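TSR3 (Vulcanisaeta distributa, PDB 5APG) transfers the 3-amino-3-carboxypropyl group of S-adenosylmethionine to an N1-methylpseudouridine of small-subunit rRNA, probably as the last step of its hypermodification. Local coordinates at residues D46-T51 with V79-I84; T51-S56 with R91-L96. All coordinates share one frame; numbering follows the deposited sequence.

Contacts 1 and 2 border the pocket of the bound selenium analogue of S-adenosylmethionine, EEM, from neighbouring positions. The loop after strand 43-45 runs through both, and Thr51 is shared. Their centres lie about 13 Å apart. Contact 1 sets Pro47 and His80 beside the adenine and ribose. Contact 2 brings Leu93 to the adenine. The two contacts also touch directly. Asp46 N lies 2.9 Å from Arg91 O, a probable hydrogen bond, and Lys50 O receives a weak one from Arg92 NE at 3.1 Å. Along the chain the segments alternate: 46-51 and 51-56 come first, then 79-84 and 91-96.

Contact 1: residues D46-T51 with V79-I84; sequences DPTVKT and VHTKFI. With EEM ([(3S)-3-amino-4-hydroxy-4-oxo-butyl]-[[(2S,3S,4R,5R)-5-(6-aminopurin-9-yl)-3,4-dihydroxy-oxolan-2-yl]methyl]-methyl-selanium), chain D.
Packing carries this contact, and its centre is the His80 side chain. Pro47 CD sits over one face of the imidazole, 3.9 Å from the ring centroid and 13° off the normal, a CH-pi contact. EEM O3' lies at the ring edge, 3.4 Å from His80 CE1. The ring is also fixed from its own helix, because His80 ND1 is hydrogen-bonded to Ala76 O. Thr48 CG2 packs on His80 CB at 3.8 Å.

Asp46 and His80 lie alongside each other, pointing opposite ways, the carboxylate plane 41° from the ring. Asp46 OD1 lies 3.5 Å from His80 CB, and Asp46 OD2 lies 3.3 Å from Ile84 CD1.

Within 46-51, Asp46 OD1 takes two donors, CG being anti to the backbone N (chi1 -176°). Thr48 OG1 donates to the syn lone pair of Asp46 OD1 at 2.5 Å, and Thr48 N comes from above the carboxylate plane at 2.8 Å. Asp46 OD2 forms a salt bridge with Arg90, so the carboxylate is probably kept ionised.

This is an Asx turn at the head of a type I beta turn, following strand 43-45 of the parallel SPOUT-fold sheet. With helix 73-83 it lines the S-adenosylmethionine pocket.

Contact 2: residues T51-S56 with R91-L96; sequences TPLTPS and RRLPLL. With EEM ([(3S)-3-amino-4-hydroxy-4-oxo-butyl]-[[(2S,3S,4R,5R)-5-(6-aminopurin-9-yl)-3,4-dihydroxy-oxolan-2-yl]methyl]-methyl-selanium), chain D.
Two guanidinium groups each carry an aliphatic group on one face. Thr51 CG2 lies 3.5 Å above the plane of the Arg91 guanidinium, displaced from its centre. At the edge of that group, in plane, a water accepts from Arg91 NE, donates to Pro52 O and accepts from Thr54 OG1. Arg91 reaches this place by a bend at chi2 (-65°), which lays its CD beside Thr51 CG2. Over the centre of the Arg92 guanidinium sits Pro52 CB, 4.1 Å from Arg92 CZ. In the plane of this group, Arg92 NH1 donates to Leu93 O at 3.1 Å, and a salt bridge to Glu161 engages NH1 as well. An alanine in place of Arg91 lacks the NE donor and the flat group over Thr51 CG2, and would probably leave the water less firmly held and the methyl less covered.

The backbones form a single beta bridge, Pro52 with Arg92. Arg92 N donates to Thr51 O at 2.8 Å from above the carbonyl plane. Leu53 N donates to Arg92 O at 2.8 Å, almost in line with the C=O bond.

Next to the bridge, Leu53 and Leu93 lie side by side, CD2 to CD2 at 4.1 Å. Leu93 N donates to EEM N1 at 3.1 Å, nearly straight (167°). An N-H given to N1 suits unprotonated adenine, so a backbone held by the bridge probably helps to recognise the base.

Contact 1: residues D46-T51 with V79-I84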
loop_
_atom_site.group_PDB
_atom_site.type_symbol
_atom_site.label_atom_id
_atom_site.label_comp_id
_atom_site.label_asym_id
_atom_site.label_seq_id
_atom_site.Cartn_x
_atom_site.Cartn_y
_atom_site.Cartn_z
ATOM N N ASP A 46 0.943 -4.135 4.691
ATOM C CA ASP A 46 0.019 -4.538 5.736
ATOM C C ASP A 46 -0.333 -3.305 6.545
ATOM O O ASP A 46 0.484 -2.830 7.331
ATOM C CB ASP A 46 0.647 -5.624 6.620
ATOM C CG ASP A 46 -0.313 -6.167 7.670
ATOM O OD1 ASP A 46 -1.316 -5.496 8.011
ATOM O OD2 ASP A 46 -0.051 -7.278 8.171
ATOM N N PRO A 47 -1.550 -2.780 6.351
ATOM C CA PRO A 47 -1.970 -1.562 7.050
ATOM C C PRO A 47 -2.206 -1.763 8.546
ATOM O O PRO A 47 -2.380 -0.770 9.249
ATOM C CB PRO A 47 -3.275 -1.190 6.335
ATOM C CG PRO A 47 -3.836 -2.506 5.906
ATOM C CD PRO A 47 -2.628 -3.336 5.512
ATOM N N THR A 48 -2.199 -3.008 9.024
ATOM C CA THR A 48 -2.489 -3.283 10.433
ATOM C C THR A 48 -1.258 -3.307 11.334
ATOM O O THR A 48 -1.394 -3.331 12.556
ATOM C CB THR A 48 -3.218 -4.639 10.618
ATOM O OG1 THR A 48 -2.315 -5.716 10.337
ATOM C CG2 THR A 48 -4.438 -4.730 9.702
ATOM N N VAL A 49 -0.064 -3.329 10.748
ATOM C CA VAL A 49 1.158 -3.299 11.556
ATOM C C VAL A 49 1.622 -1.853 11.730
ATOM O O VAL A 49 1.120 -0.952 11.060
ATOM C CB VAL A 49 2.292 -4.142 10.933
ATOM C CG1 VAL A 49 1.845 -5.592 10.762
ATOM C CG2 VAL A 49 2.753 -3.552 9.600
ATOM N N LYS A 50 2.576 -1.633 12.629
ATOM C CA LYS A 50 3.008 -0.278 12.961
ATOM C C LYS A 50 4.346 0.086 12.324
ATOM O O LYS A 50 4.783 1.237 12.398
ATOM C CB LYS A 50 3.099 -0.111 14.482
ATOM C CG LYS A 50 1.789 -0.347 15.205
ATOM C CD LYS A 50 0.705 0.590 14.676
ATOM C CE LYS A 50 -0.650 0.269 15.293
ATOM N NZ LYS A 50 -1.330 -0.849 14.577
ATOM N N THR A 51 4.997 -0.898 11.709
ATOM C CA THR A 51 6.324 -0.702 11.134
ATOM C C THR A 51 6.237 -0.141 9.717
ATOM O O THR A 51 5.804 -0.833 8.801
ATOM C CB THR A 51 7.120 -2.024 11.103
ATOM O OG1 THR A 51 6.947 -2.717 12.347
ATOM C CG2 THR A 51 8.599 -1.756 10.867
ATOM N N VAL A 79 -8.525 -9.905 7.935
ATOM C CA VAL A 79 -7.746 -10.727 7.013
ATOM C C VAL A 79 -6.248 -10.660 7.309
ATOM O O VAL A 79 -5.579 -11.693 7.400
ATOM C CB VAL A 79 -7.998 -10.308 5.551
ATOM C CG1 VAL A 79 -6.973 -10.951 4.620
ATOM C CG2 VAL A 79 -9.419 -10.670 5.140
ATOM N N HIS A 80 -5.721 -9.451 7.471
ATOM C CA HIS A 80 -4.291 -9.293 7.711
ATOM C C HIS A 80 -3.868 -9.824 9.079
ATOM O O HIS A 80 -2.784 -10.383 9.219
ATOM C CB HIS A 80 -3.876 -7.829 7.575
ATOM C CG HIS A 80 -3.835 -7.343 6.160
ATOM N ND1 HIS A 80 -4.945 -6.858 5.504
ATOM C CD2 HIS A 80 -2.814 -7.281 5.269
ATOM C CE1 HIS A 80 -4.611 -6.516 4.271
ATOM N NE2 HIS A 80 -3.324 -6.759 4.106
ATOM N N THR A 81 -4.716 -9.657 10.088
ATOM C CA THR A 81 -4.338 -10.068 11.436
ATOM C C THR A 81 -4.381 -11.587 11.600
ATOM O O THR A 81 -3.604 -12.155 12.368
ATOM C CB THR A 81 -5.240 -9.418 12.509
ATOM O OG1 THR A 81 -6.614 -9.718 12.238
ATOM C CG2 THR A 81 -5.048 -7.907 12.528
ATOM N N LYS A 82 -5.271 -12.249 10.871
ATOM C CA LYS A 82 -5.477 -13.678 11.086
ATOM C C LYS A 82 -4.708 -14.588 10.127
ATOM O O LYS A 82 -4.485 -15.754 10.444
ATOM C CB LYS A 82 -6.972 -14.011 11.009
ATOM C CG LYS A 82 -7.803 -13.395 12.127
ATOM C CD LYS A 82 -9.068 -14.200 12.408
ATOM C CE LYS A 82 -9.939 -14.342 11.170
ATOM N NZ LYS A 82 -11.300 -14.844 11.516
ATOM N N PHE A 83 -4.288 -14.082 8.970
ATOM C CA PHE A 83 -3.765 -14.988 7.947
ATOM C C PHE A 83 -2.322 -14.766 7.483
ATOM O O PHE A 83 -1.836 -15.508 6.631
ATOM C CB PHE A 83 -4.686 -14.962 6.725
ATOM C CG PHE A 83 -6.089 -15.412 7.020
ATOM C CD1 PHE A 83 -6.395 -16.762 7.083
ATOM C CD2 PHE A 83 -7.100 -14.490 7.231
ATOM C CE1 PHE A 83 -7.684 -17.185 7.356
ATOM C CE2 PHE A 83 -8.393 -14.904 7.501
ATOM C CZ PHE A 83 -8.685 -16.253 7.565
ATOM N N ILE A 84 -1.623 -13.772 8.022
ATOM C CA ILE A 84 -0.205 -13.644 7.689
ATOM C C ILE A 84 0.668 -13.552 8.941
ATOM O O ILE A 84 0.634 -12.563 9.680
ATOM C CB ILE A 84 0.072 -12.434 6.755
ATOM C CG1 ILE A 84 -0.593 -11.163 7.266
ATOM C CG2 ILE A 84 -0.414 -12.727 5.344
ATOM C CD1 ILE A 84 -0.371 -9.968 6.368
HETATM C C2 EEM D . -0.196 -0.546 3.867
HETATM N N3 EEM D . -0.852 -1.063 2.873
HETATM C C4 EEM D . -1.869 -0.410 2.339
HETATM C "C1'" EEM D . -2.675 -1.838 0.423
HETATM C "C2'" EEM D . -3.048 -3.060 1.298
HETATM C "C3'" EEM D . -4.425 -3.129 1.129
HETATM C "C4'" EEM D . -4.757 -2.752 -0.118
HETATM C "C5'" EEM D . -5.999 -1.947 -0.219
HETATM O O EEM D . -8.070 -0.588 -4.770
HETATM C C EEM D . -9.181 -0.998 -4.578
HETATM O OXT EEM D . -9.865 -1.391 -5.507
HETATM C CA EEM D . -9.735 -1.080 -3.172
HETATM N N EEM D . -11.130 -1.410 -3.260
HETATM C CB EEM D . -8.931 -2.159 -2.462
HETATM C CG EEM D . -9.081 -2.168 -0.955
HETATM SE SE EEM D . -7.562 -3.110 -0.102
HETATM C CE EEM D . -7.888 -3.333 1.794
HETATM O "O4'" EEM D . -3.588 -1.703 -0.448
HETATM O "O3'" EEM D . -4.984 -4.423 1.583
HETATM O "O2'" EEM D . -2.438 -4.142 0.585
HETATM N N9 EEM D . -2.724 -0.664 1.338
HETATM C C8 EEM D . -3.536 0.373 1.274
HETATM N N7 EEM D . -3.251 1.268 2.193
HETATM C C5 EEM D . -2.193 0.815 2.888
HETATM N N1 EEM D . -0.464 0.614 4.428
HETATM C C6 EEM D . -1.450 1.335 3.985
HETATM N N6 EEM D . -1.774 2.574 4.573
#

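Contact 2: residues T51-S56 with R91-L96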
loop_
_atom_site.group_PDB
_atom_site.type_symbol
_atom_site.label_atom_id
_atom_site.label_comp_id
_atom_site.label_asym_id
_atom_site.label_seq_id
_atom_site.Cartn_x
_atom_site.Cartn_y
_atom_site.Cartn_z
ATOM N N THR A 51 4.997 -0.898 11.709
ATOM C CA THR A 51 6.324 -0.702 11.134
ATOM C C THR A 51 6.237 -0.141 9.717
ATOM O O THR A 51 5.804 -0.833 8.801
ATOM C CB THR A 51 7.120 -2.024 11.103
ATOM O OG1 THR A 51 6.947 -2.717 12.347
ATOM C CG2 THR A 51 8.599 -1.756 10.867
ATOM N N PRO A 52 6.655 1.119 9.530
ATOM C CA PRO A 52 6.530 1.732 8.204
ATOM C C PRO A 52 7.607 1.288 7.221
ATOM O O PRO A 52 8.764 1.060 7.593
ATOM C CB PRO A 52 6.661 3.228 8.500
ATOM C CG PRO A 52 7.536 3.286 9.709
ATOM C CD PRO A 52 7.227 2.047 10.521
ATOM N N LEU A 53 7.203 1.179 5.958
ATOM C CA LEU A 53 8.117 0.927 4.852
ATOM C C LEU A 53 9.153 2.040 4.753
ATOM O O LEU A 53 8.817 3.208 4.913
ATOM C CB LEU A 53 7.334 0.821 3.540
ATOM C CG LEU A 53 8.068 0.288 2.313
ATOM C CD1 LEU A 53 8.166 -1.234 2.372
ATOM C CD2 LEU A 53 7.369 0.754 1.035
ATOM N N THR A 54 10.402 1.674 4.486
ATOM C CA THR A 54 11.483 2.647 4.323
ATOM C C THR A 54 12.243 2.362 3.022
ATOM O O THR A 54 12.126 1.269 2.473
ATOM C CB THR A 54 12.461 2.616 5.524
ATOM O OG1 THR A 54 12.974 1.290 5.694
ATOM C CG2 THR A 54 11.756 3.064 6.802
ATOM N N PRO A 55 13.016 3.345 2.520
ATOM C CA PRO A 55 13.758 3.141 1.268
ATOM C C PRO A 55 14.641 1.895 1.266
ATOM O O PRO A 55 14.758 1.241 0.231
ATOM C CB PRO A 55 14.618 4.406 1.170
ATOM C CG PRO A 55 13.811 5.444 1.850
ATOM C CD PRO A 55 13.129 4.736 2.997
ATOM N N SER A 56 15.235 1.558 2.408
ATOM C CA SER A 56 16.165 0.435 2.459
ATOM C C SER A 56 15.468 -0.913 2.266
ATOM O O SER A 56 16.129 -1.920 2.030
ATOM C CB SER A 56 16.948 0.444 3.779
ATOM O OG SER A 56 16.077 0.525 4.894
ATOM N N ARG A 91 5.056 -4.538 6.489
ATOM C CA ARG A 91 5.257 -3.095 6.588
ATOM C C ARG A 91 3.990 -2.318 6.240
ATOM O O ARG A 91 3.341 -2.598 5.230
ATOM C CB ARG A 91 6.397 -2.644 5.662
ATOM C CG ARG A 91 7.778 -3.198 6.015
ATOM C CD ARG A 91 8.263 -2.673 7.380
ATOM N NE ARG A 91 9.625 -3.111 7.687
ATOM C CZ ARG A 91 9.929 -4.221 8.355
ATOM N NH1 ARG A 91 8.967 -5.027 8.797
ATOM N NH2 ARG A 91 11.201 -4.528 8.585
ATOM N N ARG A 92 3.635 -1.344 7.071
ATOM C CA ARG A 92 2.587 -0.407 6.687
ATOM C C ARG A 92 3.226 0.661 5.820
ATOM O O ARG A 92 4.449 0.803 5.798
ATOM C CB ARG A 92 1.903 0.232 7.904
ATOM C CG ARG A 92 2.803 1.151 8.746
ATOM C CD ARG A 92 1.959 1.956 9.739
ATOM N NE ARG A 92 2.740 2.821 10.625
ATOM C CZ ARG A 92 3.114 4.064 10.331
ATOM N NH1 ARG A 92 2.806 4.595 9.155
ATOM N NH2 ARG A 92 3.811 4.773 11.211
ATOM N N LEU A 93 2.408 1.403 5.090
ATOM C CA LEU A 93 2.924 2.564 4.393
ATOM C C LEU A 93 2.986 3.725 5.368
ATOM O O LEU A 93 2.156 3.824 6.265
ATOM C CB LEU A 93 2.056 2.926 3.188
ATOM C CG LEU A 93 2.156 1.965 2.005
ATOM C CD1 LEU A 93 1.058 2.283 1.019
ATOM C CD2 LEU A 93 3.530 2.065 1.346
ATOM N N PRO A 94 3.983 4.601 5.201
ATOM C CA PRO A 94 3.962 5.868 5.931
ATOM C C PRO A 94 2.727 6.660 5.533
ATOM O O PRO A 94 2.148 6.410 4.468
ATOM C CB PRO A 94 5.255 6.568 5.487
ATOM C CG PRO A 94 5.673 5.874 4.254
ATOM C CD PRO A 94 5.188 4.461 4.369
ATOM N N LEU A 95 2.335 7.605 6.376
ATOM C CA LEU A 95 1.057 8.285 6.232
ATOM C C LEU A 95 0.975 9.113 4.955
ATOM O O LEU A 95 1.791 10.010 4.726
ATOM C CB LEU A 95 0.802 9.177 7.447
ATOM C CG LEU A 95 -0.597 9.793 7.473
ATOM C CD1 LEU A 95 -1.648 8.711 7.674
ATOM C CD2 LEU A 95 -0.686 10.842 8.553
ATOM N N LEU A 96 -0.026 8.808 4.134
ATOM C CA LEU A 96 -0.228 9.496 2.868
ATOM C C LEU A 96 -1.702 9.827 2.688
ATOM O O LEU A 96 -2.568 9.246 3.345
ATOM C CB LEU A 96 0.278 8.640 1.703
ATOM C CG LEU A 96 1.796 8.444 1.657
ATOM C CD1 LEU A 96 2.169 7.198 0.854
ATOM C CD2 LEU A 96 2.481 9.678 1.081
HETATM C C2 EEM D . -0.196 -0.546 3.867
HETATM N N3 EEM D . -0.852 -1.063 2.873
HETATM C C4 EEM D . -1.869 -0.410 2.339
HETATM C "C1'" EEM D . -2.675 -1.838 0.423
HETATM C "C2'" EEM D . -3.048 -3.060 1.298
HETATM C "C3'" EEM D . -4.425 -3.129 1.129
HETATM C "C4'" EEM D . -4.757 -2.752 -0.118
HETATM C "C5'" EEM D . -5.999 -1.947 -0.219
HETATM O O EEM D . -8.070 -0.588 -4.770
HETATM C C EEM D . -9.181 -0.998 -4.578
HETATM O OXT EEM D . -9.865 -1.391 -5.507
HETATM C CA EEM D . -9.735 -1.080 -3.172
HETATM N N EEM D . -11.130 -1.410 -3.260
HETATM C CB EEM D . -8.931 -2.159 -2.462
HETATM C CG EEM D . -9.081 -2.168 -0.955
HETATM SE SE EEM D . -7.562 -3.110 -0.102
HETATM C CE EEM D . -7.888 -3.333 1.794
HETATM O "O4'" EEM D . -3.588 -1.703 -0.448
HETATM O "O3'" EEM D . -4.984 -4.423 1.583
HETATM O "O2'" EEM D . -2.438 -4.142 0.585
HETATM N N9 EEM D . -2.724 -0.664 1.338
HETATM C C8 EEM D . -3.536 0.373 1.274
HETATM N N7 EEM D . -3.251 1.268 2.193
HETATM C C5 EEM D . -2.193 0.815 2.888
HETATM N N1 EEM D . -0.464 0.614 4.428
HETATM C C6 EEM D . -1.450 1.335 3.985
HETATM N N6 EEM D . -1.774 2.574 4.573
HETATM O O HOH W 1 11.032 -0.499 6.977
#